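Local coordinates for oxygen-independent coproporphyrinogen III oxidase (Escherichia coli, PDB 1OLT), which catalyses the anaerobic, S-adenosylmethionine-dependent oxidative decarboxylation of two propionate groups of coproporphyrinogen III to the vinyl groups of protoporphyrinogen IX in heme biosynthesis, at residues A[282-286]-A[298-302]; A[195-199]-A[232-236]; A[373-378]-A[436-440]; A[103-107]-A[314-320]. All blocks are in the same frame, centred on the assembly; numbering follows the deposited sequence. Where two conformers were deposited one is given.

Contact 1: residues A[282-286]-A[298-302]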
# COMPACT_ATOMS: atom_id res chain seq x y z
N TYR A 282 -10.56 14.71 9.15
CA TYR A 282 -10.23 13.48 8.43
C TYR A 282 -11.12 12.26 8.89
O TYR A 282 -11.29 12.01 10.09
CB TYR A 282 -8.78 13.14 8.58
CG TYR A 282 -7.82 14.17 8.03
CD1 TYR A 282 -7.54 14.24 6.68
CD2 TYR A 282 -7.25 15.14 8.89
CE1 TYR A 282 -6.65 15.23 6.17
CE2 TYR A 282 -6.37 16.09 8.43
CZ TYR A 282 -6.08 16.15 7.06
OH TYR A 282 -5.18 17.10 6.63
N GLN A 283 -11.72 11.55 7.94
CA GLN A 283 -12.38 10.26 8.23
C GLN A 283 -11.33 9.15 8.37
O GLN A 283 -10.43 9.02 7.50
CB GLN A 283 -13.32 9.94 7.07
CG GLN A 283 -14.54 9.14 7.41
CD GLN A 283 -15.42 8.92 6.18
OE1 GLN A 283 -15.79 9.87 5.47
NE2 GLN A 283 -15.73 7.66 5.89
N PHE A 284 -11.41 8.35 9.43
CA PHE A 284 -10.62 7.09 9.50
C PHE A 284 -11.24 6.07 8.48
O PHE A 284 -12.35 5.60 8.68
CB PHE A 284 -10.61 6.51 10.93
CG PHE A 284 -9.78 5.24 11.08
CD1 PHE A 284 -8.59 5.05 10.39
CD2 PHE A 284 -10.20 4.24 11.94
CE1 PHE A 284 -7.85 3.91 10.51
CE2 PHE A 284 -9.48 3.08 12.10
CZ PHE A 284 -8.29 2.90 11.39
N ILE A 285 -10.55 5.79 7.39
CA ILE A 285 -11.04 4.89 6.35
C ILE A 285 -10.87 3.43 6.83
O ILE A 285 -11.79 2.62 6.77
CB ILE A 285 -10.30 5.06 5.02
CG1 ILE A 285 -10.33 6.51 4.53
CG2 ILE A 285 -10.91 4.12 3.95
CD1 ILE A 285 -11.74 7.09 4.40
N GLY A 286 -9.71 3.14 7.32
CA GLY A 286 -9.40 1.84 7.82
C GLY A 286 -7.94 1.56 7.77
O GLY A 286 -7.16 2.20 7.01
N ALA A 298 -13.40 7.88 0.72
CA ALA A 298 -14.49 7.94 1.71
C ALA A 298 -15.89 7.81 1.09
O ALA A 298 -16.82 7.21 1.68
CB ALA A 298 -14.38 9.24 2.55
N VAL A 299 -16.06 8.37 -0.11
CA VAL A 299 -17.35 8.31 -0.80
C VAL A 299 -17.61 6.87 -1.18
O VAL A 299 -18.69 6.34 -0.92
CB VAL A 299 -17.36 9.19 -2.07
CG1 VAL A 299 -18.60 8.94 -2.93
CG2 VAL A 299 -17.25 10.67 -1.69
N ALA A 300 -16.60 6.22 -1.76
CA ALA A 300 -16.76 4.87 -2.24
C ALA A 300 -17.09 3.99 -1.06
O ALA A 300 -18.02 3.18 -1.14
CB ALA A 300 -15.53 4.39 -2.97
N GLN A 301 -16.36 4.19 0.05
CA GLN A 301 -16.56 3.35 1.23
C GLN A 301 -18.01 3.41 1.73
O GLN A 301 -18.61 2.37 2.03
CB GLN A 301 -15.62 3.72 2.37
CG GLN A 301 -15.74 2.76 3.61
CD GLN A 301 -14.72 3.12 4.70
OE1 GLN A 301 -14.83 4.19 5.28
NE2 GLN A 301 -13.73 2.24 4.97
N ARG A 302 -18.54 4.62 1.86
CA ARG A 302 -19.96 4.79 2.21
C ARG A 302 -20.87 4.04 1.24
O ARG A 302 -21.84 3.36 1.67
CB ARG A 302 -20.35 6.27 2.23
CG ARG A 302 -20.05 6.99 3.54
CD ARG A 302 -20.79 8.36 3.70
NE ARG A 302 -20.35 9.36 2.70
CZ ARG A 302 -19.19 10.04 2.73
NH1 ARG A 302 -18.31 9.86 3.70
NH2 ARG A 302 -18.93 10.91 1.77

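Contact 2: residues A[195-199]-A[232-236]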
# COMPACT_ATOMS: atom_id res chain seq x y z
N LEU A 195 5.06 20.46 -0.12
CA LEU A 195 3.63 20.07 -0.19
C LEU A 195 2.75 21.21 -0.65
O LEU A 195 1.84 21.01 -1.47
CB LEU A 195 3.18 19.45 1.15
CG LEU A 195 1.77 18.87 1.16
CD1 LEU A 195 1.73 17.64 2.13
CD2 LEU A 195 0.68 19.94 1.60
N ASN A 196 3.01 22.41 -0.18
CA ASN A 196 2.26 23.55 -0.66
C ASN A 196 2.50 23.88 -2.17
O ASN A 196 1.59 24.27 -2.87
CB ASN A 196 2.47 24.73 0.29
CG ASN A 196 1.69 24.53 1.64
OD1 ASN A 196 2.28 24.47 2.72
ND2 ASN A 196 0.35 24.38 1.53
N HIS A 197 3.70 23.66 -2.68
CA HIS A 197 3.98 23.79 -4.08
C HIS A 197 3.21 22.69 -4.89
O HIS A 197 2.67 22.97 -5.98
CB HIS A 197 5.52 23.72 -4.36
CG HIS A 197 5.89 23.99 -5.78
ND1 HIS A 197 5.41 25.09 -6.48
CD2 HIS A 197 6.66 23.31 -6.65
CE1 HIS A 197 5.90 25.08 -7.71
NE2 HIS A 197 6.65 23.99 -7.83
N ALA A 198 3.18 21.47 -4.37
CA ALA A 198 2.46 20.38 -5.01
C ALA A 198 1.00 20.80 -5.17
O ALA A 198 0.46 20.69 -6.23
CB ALA A 198 2.55 19.11 -4.21
N ARG A 199 0.41 21.34 -4.12
CA ARG A 199 -0.97 21.80 -4.14
C ARG A 199 -1.17 22.94 -5.15
O ARG A 199 -2.16 22.95 -5.94
CB ARG A 199 -1.38 22.25 -2.71
CG ARG A 199 -2.80 22.66 -2.60
CD ARG A 199 -3.26 23.35 -1.23
NE ARG A 199 -2.48 23.00 -0.03
CZ ARG A 199 -2.80 22.00 0.81
NH1 ARG A 199 -3.85 21.19 0.60
NH2 ARG A 199 -2.04 21.81 1.87
N LEU A 232 -0.02 21.64 8.05
CA LEU A 232 0.46 21.23 6.71
C LEU A 232 -0.68 20.89 5.79
O LEU A 232 -0.60 21.08 4.57
CB LEU A 232 1.39 20.04 6.90
CG LEU A 232 2.03 19.36 5.75
CD1 LEU A 232 3.07 20.36 5.17
CD2 LEU A 232 2.69 18.05 6.23
N ASN A 233 -1.77 20.39 6.38
CA ASN A 233 -3.02 20.11 5.67
C ASN A 233 -2.89 19.19 4.44
O ASN A 233 -3.25 19.59 3.33
CB ASN A 233 -3.66 21.45 5.29
CG ASN A 233 -5.02 21.31 4.66
OD1 ASN A 233 -5.74 20.37 4.95
ND2 ASN A 233 -5.39 22.27 3.83
N PRO A 234 -2.42 17.96 4.62
CA PRO A 234 -2.42 16.98 3.56
C PRO A 234 -3.84 16.57 3.26
O PRO A 234 -4.70 16.72 4.13
CB PRO A 234 -1.65 15.78 4.15
CG PRO A 234 -1.80 15.89 5.59
CD PRO A 234 -1.94 17.39 5.90
N ASP A 235 -4.07 16.03 2.07
CA ASP A 235 -5.36 15.50 1.71
C ASP A 235 -5.64 14.14 2.39
O ASP A 235 -6.80 13.83 2.71
CB ASP A 235 -5.50 15.35 0.20
CG ASP A 235 -5.34 16.67 -0.51
OD1 ASP A 235 -5.96 17.67 -0.04
OD2 ASP A 235 -4.61 16.81 -1.49
N ARG A 236 -4.59 13.38 2.65
CA ARG A 236 -4.72 12.03 3.16
C ARG A 236 -3.50 11.76 4.04
O ARG A 236 -2.42 12.34 3.81
CB ARG A 236 -4.71 10.96 2.04
CG ARG A 236 -5.86 10.88 1.13
CD ARG A 236 -5.57 9.94 -0.12
NE ARG A 236 -6.76 9.86 -0.98
CZ ARG A 236 -6.83 9.26 -2.18
NH1 ARG A 236 -5.79 8.61 -2.70
NH2 ARG A 236 -7.98 9.28 -2.84

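Contact 3: residues A[373-378]-A[436-440]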
# COMPACT_ATOMS: atom_id res chain seq x y z
N VAL A 373 -14.38 -12.15 0.27
CA VAL A 373 -14.92 -11.95 1.62
C VAL A 373 -14.06 -10.95 2.40
O VAL A 373 -14.54 -9.97 2.98
CB VAL A 373 -15.00 -13.30 2.37
CG1 VAL A 373 -15.29 -13.10 3.84
CG2 VAL A 373 -16.09 -14.19 1.72
N ILE A 374 -12.76 -11.22 2.38
CA ILE A 374 -11.81 -10.47 3.17
C ILE A 374 -11.73 -9.04 2.63
O ILE A 374 -11.79 -8.12 3.42
CB ILE A 374 -10.44 -11.20 3.21
CG1 ILE A 374 -10.59 -12.48 4.06
CG2 ILE A 374 -9.31 -10.26 3.74
CD1 ILE A 374 -9.41 -13.45 4.06
N LYS A 375 -11.65 -8.85 1.30
CA LYS A 375 -11.63 -7.50 0.68
C LYS A 375 -12.83 -6.69 1.07
O LYS A 375 -12.69 -5.55 1.44
CB LYS A 375 -11.59 -7.55 -0.86
CG LYS A 375 -10.27 -7.82 -1.46
CD LYS A 375 -10.28 -7.93 -3.05
CE LYS A 375 -10.96 -6.72 -3.76
NZ LYS A 375 -12.47 -6.77 -3.60
N SER A 376 -14.02 -7.28 0.97
CA SER A 376 -15.24 -6.63 1.45
C SER A 376 -15.21 -6.19 2.93
O SER A 376 -15.67 -5.13 3.25
CB SER A 376 -16.46 -7.55 1.25
OG SER A 376 -17.63 -6.95 1.81
N LEU A 377 -14.67 -7.01 3.81
CA LEU A 377 -14.64 -6.69 5.23
C LEU A 377 -13.64 -5.57 5.52
O LEU A 377 -13.91 -4.66 6.28
CB LEU A 377 -14.26 -7.95 6.05
CG LEU A 377 -15.39 -9.02 6.21
CD1 LEU A 377 -14.86 -10.31 6.87
CD2 LEU A 377 -16.53 -8.48 6.99
N ILE A 378 -12.49 -5.66 4.88
CA ILE A 378 -11.38 -4.71 5.07
C ILE A 378 -11.72 -3.32 4.54
O ILE A 378 -11.41 -2.32 5.19
CB ILE A 378 -10.13 -5.23 4.36
CG1 ILE A 378 -9.60 -6.47 5.08
CG2 ILE A 378 -9.06 -4.12 4.23
CD1 ILE A 378 -8.88 -6.19 6.38
N ILE A 436 -11.01 -10.12 12.74
CA ILE A 436 -12.22 -10.62 12.09
C ILE A 436 -11.89 -11.37 10.79
O ILE A 436 -12.42 -12.47 10.54
CB ILE A 436 -13.21 -9.44 11.81
CG1 ILE A 436 -13.76 -8.86 13.12
CG2 ILE A 436 -14.35 -9.85 10.88
CD1 ILE A 436 -14.25 -7.41 13.00
N CYS A 437 -11.03 -10.78 9.96
CA CYS A 437 -10.66 -11.38 8.68
C CYS A 437 -9.96 -12.72 8.87
O CYS A 437 -10.15 -13.63 8.05
CB CYS A 437 -9.75 -10.43 7.86
SG CYS A 437 -10.64 -8.96 7.32
N MET A 438 -9.20 -12.84 9.95
CA MET A 438 -8.46 -14.05 10.28
C MET A 438 -9.37 -15.28 10.45
O MET A 438 -8.91 -16.42 10.28
CB MET A 438 -7.64 -13.84 11.56
CG MET A 438 -6.33 -14.63 11.65
SD MET A 438 -5.09 -14.00 12.90
CE MET A 438 -6.11 -12.91 14.01
N CYS A 439 -10.64 -15.07 10.80
CA CYS A 439 -11.59 -16.20 10.93
C CYS A 439 -11.86 -16.92 9.61
O CYS A 439 -12.31 -18.10 9.61
CB CYS A 439 -12.92 -15.74 11.51
SG CYS A 439 -12.69 -15.07 13.15
N PHE A 440 -11.57 -16.22 8.52
CA PHE A 440 -11.75 -16.73 7.17
C PHE A 440 -10.45 -17.23 6.49
O PHE A 440 -10.48 -17.64 5.34
CB PHE A 440 -12.44 -15.67 6.32
CG PHE A 440 -13.85 -15.42 6.75
CD1 PHE A 440 -14.89 -16.23 6.27
CD2 PHE A 440 -14.15 -14.42 7.65
CE1 PHE A 440 -16.20 -16.02 6.68
CE2 PHE A 440 -15.45 -14.22 8.06
CZ PHE A 440 -16.49 -15.04 7.57

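Contact 4: residues A[103-107]-A[314-320]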
# COMPACT_ATOMS: atom_id res chain seq x y z
N ARG A 103 -4.97 -3.68 -24.02
CA ARG A 103 -5.46 -3.16 -22.76
C ARG A 103 -5.42 -1.66 -22.76
O ARG A 103 -4.72 -1.04 -23.57
CB ARG A 103 -4.62 -3.70 -21.60
CG ARG A 103 -4.55 -5.22 -21.55
CD ARG A 103 -5.80 -5.93 -21.08
NE ARG A 103 -5.41 -7.26 -20.61
CZ ARG A 103 -5.53 -7.69 -19.36
NH1 ARG A 103 -6.10 -6.94 -18.42
NH2 ARG A 103 -5.11 -8.92 -19.07
N HIS A 104 -6.14 -1.10 -21.78
CA HIS A 104 -6.19 0.31 -21.51
C HIS A 104 -5.80 0.50 -20.06
O HIS A 104 -6.36 -0.17 -19.20
CB HIS A 104 -7.61 0.80 -21.77
CG HIS A 104 -8.01 0.65 -23.20
ND1 HIS A 104 -7.94 1.69 -24.10
CD2 HIS A 104 -8.39 -0.44 -23.91
CE1 HIS A 104 -8.33 1.26 -25.29
NE2 HIS A 104 -8.59 -0.03 -25.21
N VAL A 105 -4.83 1.38 -19.83
CA VAL A 105 -4.23 1.57 -18.53
C VAL A 105 -5.00 2.69 -17.82
O VAL A 105 -5.11 3.78 -18.34
CB VAL A 105 -2.75 1.88 -18.64
CG1 VAL A 105 -2.24 2.24 -17.32
CG2 VAL A 105 -2.02 0.61 -19.19
N SER A 106 -5.57 2.37 -16.66
CA SER A 106 -6.32 3.31 -15.87
C SER A 106 -5.52 3.84 -14.68
O SER A 106 -5.92 4.82 -14.02
CB SER A 106 -7.62 2.63 -15.36
OG SER A 106 -7.30 1.51 -14.54
N GLN A 107 -4.38 3.22 -14.43
CA GLN A 107 -3.61 3.47 -13.20
C GLN A 107 -2.11 3.17 -13.35
O GLN A 107 -1.77 2.10 -13.86
CB GLN A 107 -4.18 2.57 -12.15
CG GLN A 107 -3.90 2.94 -10.76
CD GLN A 107 -4.78 2.09 -9.74
OE1 GLN A 107 -5.79 2.58 -9.22
NE2 GLN A 107 -4.36 0.83 -9.49
N THR A 314 -8.30 1.96 -2.94
CA THR A 314 -8.48 2.51 -4.27
C THR A 314 -9.91 2.38 -4.70
O THR A 314 -10.58 1.43 -4.28
CB THR A 314 -7.55 1.79 -5.33
OG1 THR A 314 -7.72 2.39 -6.62
CG2 THR A 314 -8.00 0.35 -5.56
N THR A 315 -10.38 3.30 -5.55
CA THR A 315 -11.70 3.21 -6.20
C THR A 315 -11.79 2.20 -7.36
O THR A 315 -12.84 1.79 -7.72
CB THR A 315 -12.13 4.60 -6.76
OG1 THR A 315 -10.99 5.24 -7.39
CG2 THR A 315 -12.52 5.54 -5.62
N GLN A 316 -10.66 1.86 -7.94
CA GLN A 316 -10.59 1.01 -9.13
C GLN A 316 -10.44 -0.48 -8.78
O GLN A 316 -9.30 -0.98 -8.52
CB GLN A 316 -9.40 1.45 -9.98
CG GLN A 316 -9.48 2.95 -10.37
CD GLN A 316 -8.42 3.37 -11.43
OE1 GLN A 316 -7.99 2.53 -12.27
NE2 GLN A 316 -8.02 4.65 -11.40
N GLY A 317 -11.57 -1.17 -8.77
CA GLY A 317 -11.58 -2.62 -8.58
C GLY A 317 -11.71 -3.34 -9.90
O GLY A 317 -12.06 -2.75 -10.93
N ASP A 318 -11.49 -4.65 -9.86
CA ASP A 318 -11.51 -5.51 -11.06
C ASP A 318 -10.56 -4.95 -12.13
O ASP A 318 -10.95 -4.80 -13.28
CB ASP A 318 -12.94 -5.75 -11.65
CG ASP A 318 -13.81 -6.78 -10.81
OD1 ASP A 318 -13.29 -7.53 -9.94
OD2 ASP A 318 -15.05 -6.87 -10.98
N THR A 319 -9.32 -4.63 -11.74
CA THR A 319 -8.26 -4.40 -12.70
C THR A 319 -7.24 -5.54 -12.61
O THR A 319 -7.08 -6.15 -11.57
CB THR A 319 -7.54 -3.03 -12.48
OG1 THR A 319 -6.80 -3.06 -11.25
CG2 THR A 319 -8.55 -1.92 -12.32
N ASP A 320 -6.54 -5.80 -13.71
CA ASP A 320 -5.36 -6.61 -13.65
C ASP A 320 -4.22 -5.63 -13.35
O ASP A 320 -4.18 -4.54 -13.92
CB ASP A 320 -5.10 -7.31 -14.96
CG ASP A 320 -6.00 -8.49 -15.20
OD1 ASP A 320 -6.46 -9.11 -14.24
OD2 ASP A 320 -6.28 -8.88 -16.36

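Contact 1: residues A[282-286]-A[298-302]
Long side chains can carry much of a strand-helix contact, and this pair illustrates the principle. The axes of strand 283-286 and helix segment 298-302 approach no closer than 9.8 Å, at an angle of 66°. Q301 and Q283 bridge the wider part, while I285 and A298 meet where the backbones come within 6.5 Å (CA to CA). Q301, with chi1 and chi2 both t, donates from NE2 to I285 O at 2.7 Å in a nearly straight hydrogen bond; the same amide nitrogen is also bonded to C379 O. Q283 answers from the strand, again t at both angles, and its amide lies over the helix: Q283 OE1 comes to 3.3 Å from A298 CB and 3.1 Å from R302 NH1. The m rotamer at chi1 of R302 brings its guanidinium back along the helix, where P293 O accepts from NH2. Beneath these polar ends, I285, m at both chi angles, swings its tip inward so that CD1 rests 3.9 Å from A298 CB. F284 points away, its ring meeting that of F290. I285 and G286 both face H289 of the neighbouring antiparallel strand 289-291, the signature of a classic beta bulge in a beta hairpin.

Contact 2: residues A[195-199]-A[232-236]
An arginine can tie two chain segments together by reading a backbone carbonyl rather than an acid, as R199 does here. Projecting from helix 188-200 toward the turn that follows helix 219-232, it offers two nitrogens to one acceptor: R199 NH2 bonds to N233 O at 2.9 Å and R199 NH1 to the same N233 O at 3.2 Å. The carbonyl of L232 is also near, with R199 NH2 to L232 O at 3.1 Å. N233 has positive phi, and its ND2 lies over a face of the guanidinium, 3.7 Å from R199 NH1. The nearby carboxylate is engaged otherwise: D235 OD1 stays 4.2 Å from R199 NH1, beyond a salt bridge, and pairs with R292, while D235 OD2 accepts from the backbone N of T206. P234 O receives the hydroxyl of Y282. Below the polar layer, L195 CD1 packs 4.0 Å from L232 CG and 4.4 Å from P234 CB, and I208 of strand 207-212 lines the same apolar patch. Two successive helices of the radical SAM barrel are thereby joined at the entry to strand 236-241. With a main-chain oxygen as acceptor, the bond depends on the course of the backbone at N233.

Contact 3: residues A[373-378]-A[436-440]
Where two helices come close, a small side chain often sits at the point of nearest approach while larger ones close around it. C437 plays that part between helix 365-380 and the C-terminal segment 436-440. The backbones draw together beside it, I374 CA and C437 CA being 5.7 Å apart, and its thiol is the bump that enters a hollow made by three residues of the other helix: C437 SG lies 4.0 Å from I374 CG2, 4.0 Å from L377 CB and 3.4 Å from I378 CD1. No other residue of the pair has so much surface covered. L377 returns the fit, its CD1 wedging between I436 and F440, 4.1 Å from I436 CG2 and 4.1 Å from F440 CE2. At the far end the flat ring of F440 meets V373 in a CH-pi contact, with V373 CG1 almost straight above the ring, 3.9 Å from its centroid. I374 CG1 fills in alongside, 4.3 Å from F440 CB. All seven touching residues are buried and no hydrogen bond crosses between the segments. L383 borders the valine and leucine, F400 meets the F440 ring edge-to-face, and L410 of helix 401-412 covers I436. Helix 365-380 thus packs through apolar side chains against helix 433-438, the last modelled helix, in the core of the C-terminal part, consistent with the helix-turn-helix-related HemN C-terminal domain.

Contact 4: residues A[103-107]-A[314-320]
A forked salt bridge dominates: R103 NH1 and R103 NH2 reach D320 OD2 at 2.8 and 3.0 Å. Both partners bond further, R103 NH1 to R51 O and D320 OD1 to the backbone N of G333. Next comes the short bond from S106 OG to Q316 OE1, 2.6 Å; the same amide returns a weak bond, Q316 NE2 to S106 O at 3.4 Å, gripping one serine twice. The setting is the start of parallel strand 105-112 in the radical SAM barrel, beside the loop that leads into strand 320-324; strand 53-62 pairs with both. The Q107 side chain is about 8 Å from that of Y56, which binds S-adenosylmethionine, so the contact lies beside the cofactor site without touching it. Within that loop, T314 OG1 accepts from Q316 N at 3.3 Å, an ST turn. Q107 OE1 lies 3.2 Å from T314 OG1, while Q107 NE2 binds S54 OG. Packing is sparse: T319 CG2 stands 4.3 Å from S106 OG, and Q107 OE1 lies 3.5 Å from Q316 CD.

In the fold
Contact 4 joins parts of the chain more than 200 residues apart; contacts 2 and 1 open and close in turn within that interval, and contact 3 follows in the C-terminal region. Contacts 1, 2 and 4 lie on or beside the mixed sheet whose parallel strands form the radical SAM barrel. Contact 1 links them directly: Y282 OH lies 2.6 Å from P234 O of contact 2, a probable hydrogen bond, and A300 CB lies 4.2 Å from T315 CG2 of contact 4. Contacts 2 and 3 are centred about 33 Å apart, on opposite sides of the chain's centre. The first three thus probably tie the barrel wall to the segments following it, around the bound cofactors, while contact 3 is set apart from the annotated sites.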